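Local coordinates for protein endosialidase (Enterobacteria phage phi92, PDB 4HIZ) that probably cleaves alpha-2,8 and alpha-2,9 linkages within polysialic acid chains as a phage-borne endosialidase, at residues Ile194-His208 with Lys238-Asn252. Sequence-based numbering, arbitrary orientation. Where two conformers were deposited one is given.
Sequences ISSGSTTATIVLKKH and KDTFTVTLARAATSN. With EDO (1,2-ethanediol), chain K.
Strands Thr200-Val204 and Thr240-Thr244 pair antiparallel, their short axes 4.6 Å apart at closest approach and their directions at 149°. Ala201 with Val243 and Ile203 with Phe241 are the hydrogen-bonded pairs; the Ile203 N to Phe241 O bond, at 2.8 Å, is nearly straight. Pairing outlasts the strands: Leu245 N donates to Thr199 O, and within the type II turn Ser195-Ser198, the N-H of Ser196 goes to Asn252 OD1 (2.9 Å). On the face carrying Ala201, Ile203, Phe241 and Val243, Phe241 holds CG between its backbone N and carbonyl carbon (chi1 64°), which brings the ring over Ile203, whose CB lies 3.8 Å from the ring centroid in a CH-pi contact. The Phe241 edge, at CD1, points at one face of the His208 imidazole in a T-shaped pair with planes at 64°; an ethanediol covers the opposite face. His208 ND1 and NE2 are hydrogen-bonded to Leu210 N and Asn237 O. On the face of the threonines, the methyls Thr202 CG2 and Thr240 CG2 meet at 3.5 Å. Just ahead of strand Thr240-Thr244, Asp239 OD1 accepts twice, from Lys207 N through its anti lone pair (2.9 Å) and from Lys207 NZ through its syn one (2.7 Å, a salt bridge). These are adjacent interior strands, flanked by 230-237 and 192-194, of the eight-stranded antiparallel sheet spanning 185-264, a beta-rich insertion in the beta-propeller region that carries a glycan site at Phe218-Gly228.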
ATOM      1  N   ILE A 194       2.481 -50.161   3.078  1.00 16.64           N
ATOM      2  CA  ILE A 194       3.618 -50.487   2.213  1.00 17.55           C
ATOM      3  C   ILE A 194       4.050 -51.916   2.481  1.00 16.91           C
ATOM      4  O   ILE A 194       4.256 -52.270   3.641  1.00 17.78           O
ATOM      5  CB  ILE A 194       4.822 -49.583   2.523  1.00 19.81           C
ATOM      6  CG1 ILE A 194       4.370 -48.111   2.584  1.00 20.22           C
ATOM      7  CG2 ILE A 194       5.902 -49.743   1.423  1.00 20.46           C
ATOM      8  CD1 ILE A 194       5.375 -47.168   3.201  1.00 20.72           C
ATOM      9  N   SER A 195       4.230 -52.718   1.432  1.00 16.04           N
ATOM     10  CA  SER A 195       4.786 -54.062   1.634  1.00 17.04           C
ATOM     11  C   SER A 195       6.288 -54.006   1.721  1.00 17.51           C
ATOM     12  O   SER A 195       6.916 -53.214   1.022  1.00 17.74           O
ATOM     13  CB  SER A 195       4.393 -54.994   0.484  1.00 20.26           C
ATOM     14  OG  SER A 195       2.997 -55.115   0.499  1.00 24.95           O
ATOM     15  N   SER A 196       6.866 -54.837   2.594  1.00 17.44           N
ATOM     16  CA  SER A 196       8.310 -54.931   2.699  1.00 17.38           C
ATOM     17  C   SER A 196       8.896 -55.213   1.316  1.00 18.42           C
ATOM     18  O   SER A 196       8.369 -56.033   0.569  1.00 19.52           O
ATOM     19  CB  SER A 196       8.688 -56.052   3.670  1.00 17.49           C
ATOM     20  OG  SER A 196      10.065 -55.977   3.960  1.00 18.84           O
ATOM     21  N   GLY A 197       9.982 -54.529   0.972  1.00 18.97           N
ATOM     22  CA  GLY A 197      10.621 -54.759  -0.313  1.00 19.38           C
ATOM     23  C   GLY A 197      10.071 -53.883  -1.436  1.00 20.91           C
ATOM     24  O   GLY A 197      10.658 -53.818  -2.530  1.00 23.49           O
ATOM     25  N   SER A 198       8.932 -53.239  -1.197  1.00 19.87           N
ATOM     26  CA  SER A 198       8.292 -52.412  -2.226  1.00 19.33           C
ATOM     27  C   SER A 198       8.684 -50.946  -2.146  1.00 19.40           C
ATOM     28  O   SER A 198       8.921 -50.419  -1.060  1.00 21.05           O
ATOM     29  CB  SER A 198       6.774 -52.496  -2.077  1.00 20.11           C
ATOM     30  OG  SER A 198       6.123 -51.753  -3.107  1.00 21.65           O
ATOM     31  N   THR A 199       8.701 -50.271  -3.286  1.00 18.96           N
ATOM     32  CA  THR A 199       8.820 -48.810  -3.284  1.00 20.37           C
ATOM     33  C   THR A 199       7.474 -48.138  -3.523  1.00 20.69           C
ATOM     34  O   THR A 199       7.424 -46.952  -3.794  1.00 22.85           O
ATOM     35  CB  THR A 199       9.768 -48.306  -4.379  1.00 23.76           C
ATOM     36  OG1 THR A 199       9.295 -48.749  -5.666  1.00 25.61           O
ATOM     37  CG2 THR A 199      11.196 -48.800  -4.145  1.00 25.14           C
ATOM     38  N   THR A 200       6.380 -48.882  -3.444  1.00 20.54           N
ATOM     39  CA  THR A 200       5.058 -48.278  -3.649  1.00 21.54           C
ATOM     40  C   THR A 200       4.338 -48.163  -2.321  1.00 19.23           C
ATOM     41  O   THR A 200       4.158 -49.166  -1.636  1.00 19.74           O
ATOM     42  CB  THR A 200       4.195 -49.159  -4.546  1.00 25.64           C
ATOM     43  OG1 THR A 200       4.873 -49.362  -5.781  1.00 26.24           O
ATOM     44  CG2 THR A 200       2.846 -48.511  -4.811  1.00 28.52           C
ATOM     45  N   ALA A 201       3.915 -46.959  -1.954  1.00 17.56           N
ATOM     46  CA  ALA A 201       3.069 -46.802  -0.770  1.00 15.97           C
ATOM     47  C   ALA A 201       1.653 -46.550  -1.264  1.00 15.80           C
ATOM     48  O   ALA A 201       1.440 -45.711  -2.134  1.00 16.27           O
ATOM     49  CB  ALA A 201       3.556 -45.623   0.115  1.00 16.12           C
ATOM     50  N   THR A 202       0.687 -47.278  -0.723  1.00 15.83           N
ATOM     51  CA  THR A 202      -0.709 -47.074  -1.089  1.00 15.84           C
ATOM     52  C   THR A 202      -1.370 -46.189  -0.054  1.00 15.83           C
ATOM     53  O   THR A 202      -1.240 -46.441   1.146  1.00 16.97           O
ATOM     54  CB  THR A 202      -1.407 -48.441  -1.186  1.00 17.18           C
ATOM     55  OG1 THR A 202      -0.735 -49.200  -2.193  1.00 17.42           O
ATOM     56  CG2 THR A 202      -2.872 -48.268  -1.547  1.00 17.20           C
ATOM     57  N   ILE A 203      -2.039 -45.137  -0.524  1.00 15.25           N
ATOM     58  CA  ILE A 203      -2.658 -44.162   0.345  1.00 15.97           C
ATOM     59  C   ILE A 203      -4.158 -44.132   0.139  1.00 16.56           C
ATOM     60  O   ILE A 203      -4.636 -43.854  -0.961  1.00 16.31           O
ATOM     61  CB  ILE A 203      -2.156 -42.757   0.000  1.00 16.30           C
ATOM     62  CG1 ILE A 203      -0.630 -42.738  -0.262  1.00 16.78           C
ATOM     63  CG2 ILE A 203      -2.648 -41.749   1.047  1.00 17.01           C
ATOM     64  CD1 ILE A 203       0.234 -43.108   0.916  1.00 16.13           C
ATOM     65  N   VAL A 204      -4.898 -44.399   1.207  1.00 17.75           N
ATOM     66  CA  VAL A 204      -6.342 -44.243   1.173  1.00 18.05           C
ATOM     67  C   VAL A 204      -6.703 -42.839   1.650  1.00 17.12           C
ATOM     68  O   VAL A 204      -6.320 -42.391   2.732  1.00 18.63           O
ATOM     69  CB  VAL A 204      -7.045 -45.293   2.043  1.00 20.68           C
ATOM     70  CG1 VAL A 204      -8.553 -45.025   2.072  1.00 22.27           C
ATOM     71  CG2 VAL A 204      -6.758 -46.688   1.502  1.00 19.96           C
ATOM     72  N   LEU A 205      -7.398 -42.114   0.798  1.00 16.47           N
ATOM     73  CA  LEU A 205      -7.832 -40.768   1.134  1.00 16.61           C
ATOM     74  C   LEU A 205      -9.114 -40.529   0.331  1.00 17.41           C
ATOM     75  O   LEU A 205      -9.084 -40.444  -0.901  1.00 17.87           O
ATOM     76  CB  LEU A 205      -6.726 -39.782   0.742  1.00 18.53           C
ATOM     77  CG  LEU A 205      -6.859 -38.347   1.199  1.00 22.87           C
ATOM     78  CD1 LEU A 205      -6.629 -38.276   2.714  1.00 25.32           C
ATOM     79  CD2 LEU A 205      -5.828 -37.484   0.469  1.00 22.84           C
ATOM     80  N   LYS A 206     -10.248 -40.430   1.021  1.00 18.83           N
ATOM     81  CA  LYS A 206     -11.537 -40.436   0.327  0.50 19.82           C
ATOM     82  C   LYS A 206     -11.717 -39.246  -0.610  1.00 17.99           C
ATOM     83  O   LYS A 206     -11.422 -38.122  -0.256  1.00 17.16           O
ATOM     84  CB  LYS A 206     -12.699 -40.545   1.318  0.50 24.32           C
ATOM     85  CG  LYS A 206     -12.772 -41.925   2.005  0.50 28.98           C
ATOM     86  CD  LYS A 206     -14.145 -42.182   2.626  0.50 34.50           C
ATOM     87  CE  LYS A 206     -14.169 -43.442   3.487  0.50 39.56           C
ATOM     88  NZ  LYS A 206     -14.121 -44.710   2.696  0.50 42.95           N
ATOM     89  N   LYS A 207     -12.160 -39.540  -1.828  1.00 18.16           N
ATOM     90  CA  LYS A 207     -12.475 -38.531  -2.839  0.50 17.84           C
ATOM     91  C   LYS A 207     -11.331 -37.535  -3.014  1.00 17.70           C
ATOM     92  O   LYS A 207     -11.509 -36.323  -2.996  1.00 19.08           O
ATOM     93  CB  LYS A 207     -13.806 -37.837  -2.518  0.50 18.89           C
ATOM     94  CG  LYS A 207     -14.977 -38.810  -2.340  0.50 20.30           C
ATOM     95  CD  LYS A 207     -14.990 -39.909  -3.428  0.50 22.62           C
ATOM     96  CE  LYS A 207     -16.076 -40.955  -3.176  0.50 23.03           C
ATOM     97  NZ  LYS A 207     -15.764 -41.881  -2.037  0.50 21.63           N
ATOM     98  N   HIS A 208     -10.132 -38.067  -3.206  1.00 16.17           N
ATOM     99  CA  HIS A 208      -8.935 -37.216  -3.218  1.00 15.29           C
ATOM    100  C   HIS A 208      -8.850 -36.273  -4.434  1.00 14.75           C
ATOM    101  O   HIS A 208      -8.233 -35.195  -4.357  1.00 15.73           O
ATOM    102  CB  HIS A 208      -7.673 -38.088  -3.086  1.00 15.49           C
ATOM    103  CG  HIS A 208      -7.583 -39.175  -4.110  1.00 14.58           C
ATOM    104  ND1 HIS A 208      -7.205 -38.931  -5.416  1.00 13.96           N
ATOM    105  CD2 HIS A 208      -7.830 -40.511  -4.027  1.00 15.78           C
ATOM    106  CE1 HIS A 208      -7.221 -40.074  -6.092  1.00 15.11           C
ATOM    107  NE2 HIS A 208      -7.602 -41.040  -5.273  1.00 15.78           N
ATOM    108  N   LYS A 238     -11.405 -43.981  -6.695  1.00 20.90           N
ATOM    109  CA  LYS A 238     -11.809 -42.660  -6.169  1.00 21.73           C
ATOM    110  C   LYS A 238     -11.199 -42.352  -4.813  1.00 18.93           C
ATOM    111  O   LYS A 238     -11.070 -41.178  -4.470  1.00 19.43           O
ATOM    112  CB  LYS A 238     -13.325 -42.541  -6.035  1.00 27.24           C
ATOM    113  CG  LYS A 238     -14.106 -42.732  -7.324  1.00 35.17           C
ATOM    114  CD  LYS A 238     -15.613 -42.714  -7.068  1.00 43.77           C
ATOM    115  CE  LYS A 238     -16.410 -42.880  -8.373  1.00 50.40           C
ATOM    116  NZ  LYS A 238     -17.883 -42.949  -8.124  1.00 53.54           N
ATOM    117  N   ASP A 239     -10.862 -43.393  -4.035  1.00 17.92           N
ATOM    118  CA  ASP A 239     -10.409 -43.173  -2.663  1.00 19.11           C
ATOM    119  C   ASP A 239      -8.978 -43.604  -2.395  1.00 18.20           C
ATOM    120  O   ASP A 239      -8.554 -43.609  -1.229  1.00 19.09           O
ATOM    121  CB  ASP A 239     -11.304 -43.902  -1.644  1.00 21.59           C
ATOM    122  CG  ASP A 239     -12.758 -43.509  -1.741  1.00 23.75           C
ATOM    123  OD1 ASP A 239     -13.064 -42.327  -1.962  1.00 23.05           O
ATOM    124  OD2 ASP A 239     -13.609 -44.407  -1.594  1.00 26.21           O
ATOM    125  N   THR A 240      -8.231 -43.956  -3.429  1.00 16.94           N
ATOM    126  CA  THR A 240      -6.919 -44.575  -3.231  1.00 16.55           C
ATOM    127  C   THR A 240      -5.925 -44.158  -4.311  1.00 16.17           C
ATOM    128  O   THR A 240      -6.243 -44.177  -5.524  1.00 17.20           O
ATOM    129  CB  THR A 240      -7.058 -46.118  -3.341  1.00 17.42           C
ATOM    130  OG1 THR A 240      -8.241 -46.538  -2.652  1.00 18.53           O
ATOM    131  CG2 THR A 240      -5.837 -46.810  -2.749  1.00 17.37           C
ATOM    132  N   PHE A 241      -4.711 -43.822  -3.894  1.00 15.40           N
ATOM    133  CA  PHE A 241      -3.655 -43.538  -4.858  1.00 15.03           C
ATOM    134  C   PHE A 241      -2.345 -44.075  -4.341  1.00 15.81           C
ATOM    135  O   PHE A 241      -2.284 -44.585  -3.228  1.00 15.92           O
ATOM    136  CB  PHE A 241      -3.557 -42.021  -5.177  1.00 14.00           C
ATOM    137  CG  PHE A 241      -3.164 -41.150  -3.992  1.00 14.11           C
ATOM    138  CD1 PHE A 241      -4.124 -40.740  -3.069  1.00 14.05           C
ATOM    139  CD2 PHE A 241      -1.839 -40.741  -3.815  1.00 14.24           C
ATOM    140  CE1 PHE A 241      -3.781 -39.924  -1.973  1.00 15.32           C
ATOM    141  CE2 PHE A 241      -1.471 -39.913  -2.717  1.00 16.02           C
ATOM    142  CZ  PHE A 241      -2.433 -39.515  -1.794  1.00 15.82           C
ATOM    143  N   THR A 242      -1.287 -43.950  -5.129  1.00 15.15           N
ATOM    144  CA  THR A 242       0.023 -44.358  -4.618  1.00 15.61           C
ATOM    145  C   THR A 242       1.060 -43.251  -4.802  1.00 15.53           C
ATOM    146  O   THR A 242       0.896 -42.334  -5.622  1.00 16.04           O
ATOM    147  CB  THR A 242       0.574 -45.617  -5.337  1.00 17.13           C
ATOM    148  OG1 THR A 242       0.883 -45.288  -6.706  1.00 18.53           O
ATOM    149  CG2 THR A 242      -0.430 -46.818  -5.232  1.00 17.58           C
ATOM    150  N   VAL A 243       2.144 -43.390  -4.053  1.00 15.27           N
ATOM    151  CA  VAL A 243       3.334 -42.555  -4.204  1.00 15.93           C
ATOM    152  C   VAL A 243       4.535 -43.504  -4.234  1.00 16.88           C
ATOM    153  O   VAL A 243       4.472 -44.643  -3.706  1.00 15.98           O
ATOM    154  CB  VAL A 243       3.473 -41.482  -3.065  1.00 15.37           C
ATOM    155  CG1 VAL A 243       2.275 -40.528  -3.094  1.00 15.26           C
ATOM    156  CG2 VAL A 243       3.603 -42.122  -1.662  1.00 15.14           C
ATOM    157  N   THR A 244       5.615 -43.058  -4.851  1.00 17.07           N
ATOM    158  CA  THR A 244       6.826 -43.867  -4.911  1.00 18.74           C
ATOM    159  C   THR A 244       7.876 -43.435  -3.886  1.00 19.57           C
ATOM    160  O   THR A 244       8.214 -42.259  -3.803  1.00 20.69           O
ATOM    161  CB  THR A 244       7.442 -43.775  -6.305  1.00 20.13           C
ATOM    162  OG1 THR A 244       6.475 -44.204  -7.262  1.00 21.53           O
ATOM    163  CG2 THR A 244       8.674 -44.680  -6.429  1.00 20.71           C
ATOM    164  N   LEU A 245       8.393 -44.401  -3.123  1.00 19.21           N
ATOM    165  CA  LEU A 245       9.388 -44.176  -2.085  1.00 19.83           C
ATOM    166  C   LEU A 245      10.776 -44.056  -2.681  1.00 22.12           C
ATOM    167  O   LEU A 245      11.071 -44.672  -3.698  1.00 23.02           O
ATOM    168  CB  LEU A 245       9.384 -45.359  -1.106  1.00 19.95           C
ATOM    169  CG  LEU A 245       8.049 -45.721  -0.452  1.00 22.95           C
ATOM    170  CD1 LEU A 245       8.236 -46.880   0.537  1.00 25.03           C
ATOM    171  CD2 LEU A 245       7.456 -44.515   0.264  1.00 23.07           C
ATOM    172  N   ALA A 246      11.639 -43.294  -2.015  1.00 24.31           N
ATOM    173  CA  ALA A 246      13.014 -43.116  -2.458  1.00 26.47           C
ATOM    174  C   ALA A 246      13.805 -44.417  -2.320  1.00 26.94           C
ATOM    175  O   ALA A 246      14.755 -44.656  -3.061  1.00 28.98           O
ATOM    176  CB  ALA A 246      13.680 -41.987  -1.676  1.00 27.52           C
ATOM    177  N   ARG A 247      13.426 -45.254  -1.362  1.00 26.30           N
ATOM    178  CA  ARG A 247      14.022 -46.584  -1.274  1.00 28.90           C
ATOM    179  C   ARG A 247      13.020 -47.608  -0.755  1.00 25.26           C
ATOM    180  O   ARG A 247      12.040 -47.245  -0.112  1.00 24.80           O
ATOM    181  CB  ARG A 247      15.298 -46.569  -0.435  1.00 36.94           C
ATOM    182  CG  ARG A 247      15.149 -46.002   0.926  1.00 48.91           C
ATOM    183  CD  ARG A 247      16.529 -45.861   1.582  1.00 66.32           C
ATOM    184  NE  ARG A 247      16.447 -45.693   3.028  1.00 83.17           N
ATOM    185  CZ  ARG A 247      16.554 -46.689   3.903  1.00 93.21           C
ATOM    186  NH1 ARG A 247      16.748 -47.932   3.479  1.00 88.48           N
ATOM    187  NH2 ARG A 247      16.468 -46.444   5.204  1.00102.58           N
ATOM    188  N   ALA A 248      13.265 -48.881  -1.058  1.00 23.77           N
ATOM    189  CA  ALA A 248      12.329 -49.944  -0.717  1.00 25.17           C
ATOM    190  C   ALA A 248      12.119 -50.040   0.789  1.00 22.25           C
ATOM    191  O   ALA A 248      13.073 -49.908   1.577  1.00 21.57           O
ATOM    192  CB  ALA A 248      12.827 -51.293  -1.258  1.00 29.35           C
ATOM    193  N   ALA A 249      10.872 -50.282   1.188  1.00 21.03           N
ATOM    194  CA  ALA A 249      10.572 -50.520   2.598  1.00 19.98           C
ATOM    195  C   ALA A 249      11.302 -51.745   3.123  1.00 21.31           C
ATOM    196  O   ALA A 249      11.529 -52.713   2.397  1.00 21.27           O
ATOM    197  CB  ALA A 249       9.094 -50.696   2.805  1.00 19.67           C
ATOM    198  N   THR A 250      11.651 -51.713   4.400  1.00 22.40           N
ATOM    199  CA  THR A 250      12.366 -52.844   4.985  1.00 23.99           C
ATOM    200  C   THR A 250      11.508 -53.646   5.966  1.00 22.77           C
ATOM    201  O   THR A 250      11.996 -54.573   6.633  1.00 22.59           O
ATOM    202  CB  THR A 250      13.670 -52.392   5.645  1.00 26.74           C
ATOM    203  OG1 THR A 250      13.387 -51.411   6.649  1.00 27.78           O
ATOM    204  CG2 THR A 250      14.611 -51.801   4.601  1.00 27.60           C
ATOM    205  N   SER A 251      10.232 -53.277   6.032  1.00 22.32           N
ATOM    206  CA  SER A 251       9.256 -54.021   6.802  1.00 23.96           C
ATOM    207  C   SER A 251       7.876 -53.782   6.203  1.00 20.61           C
ATOM    208  O   SER A 251       7.696 -52.891   5.363  1.00 19.62           O
ATOM    209  CB  SER A 251       9.287 -53.615   8.288  1.00 26.74           C
ATOM    210  OG  SER A 251       8.698 -52.345   8.492  1.00 27.56           O
ATOM    211  N   ASN A 252       6.904 -54.577   6.632  1.00 18.84           N
ATOM    212  CA  ASN A 252       5.508 -54.336   6.256  1.00 17.81           C
ATOM    213  C   ASN A 252       4.974 -53.198   7.110  1.00 17.92           C
ATOM    214  O   ASN A 252       5.002 -53.276   8.343  1.00 20.71           O
ATOM    215  CB  ASN A 252       4.670 -55.586   6.519  1.00 17.95           C
ATOM    216  CG  ASN A 252       5.079 -56.734   5.627  1.00 17.11           C
ATOM    217  OD1 ASN A 252       5.434 -56.530   4.455  1.00 16.12           O
ATOM    218  ND2 ASN A 252       5.085 -57.953   6.192  1.00 17.87           N
TER
HETATM  219  C1  EDO K 805     -11.116 -39.500  -8.692  1.00 22.65           C
HETATM  220  O1  EDO K 805     -12.305 -40.256  -8.424  1.00 23.96           O
HETATM  221  C2  EDO K 805     -10.153 -39.568  -7.514  1.00 20.81           C
HETATM  222  O2  EDO K 805     -10.753 -39.128  -6.276  1.00 18.98           O
HETATM  223  O   HOH W   1      10.380 -57.500   6.092  1.00 35.79           O
HETATM  224  O   HOH W   2     -15.806 -43.760   0.091  1.00 49.72           O
HETATM  225  O   HOH W   3     -12.726 -46.308   0.426  1.00 52.73           O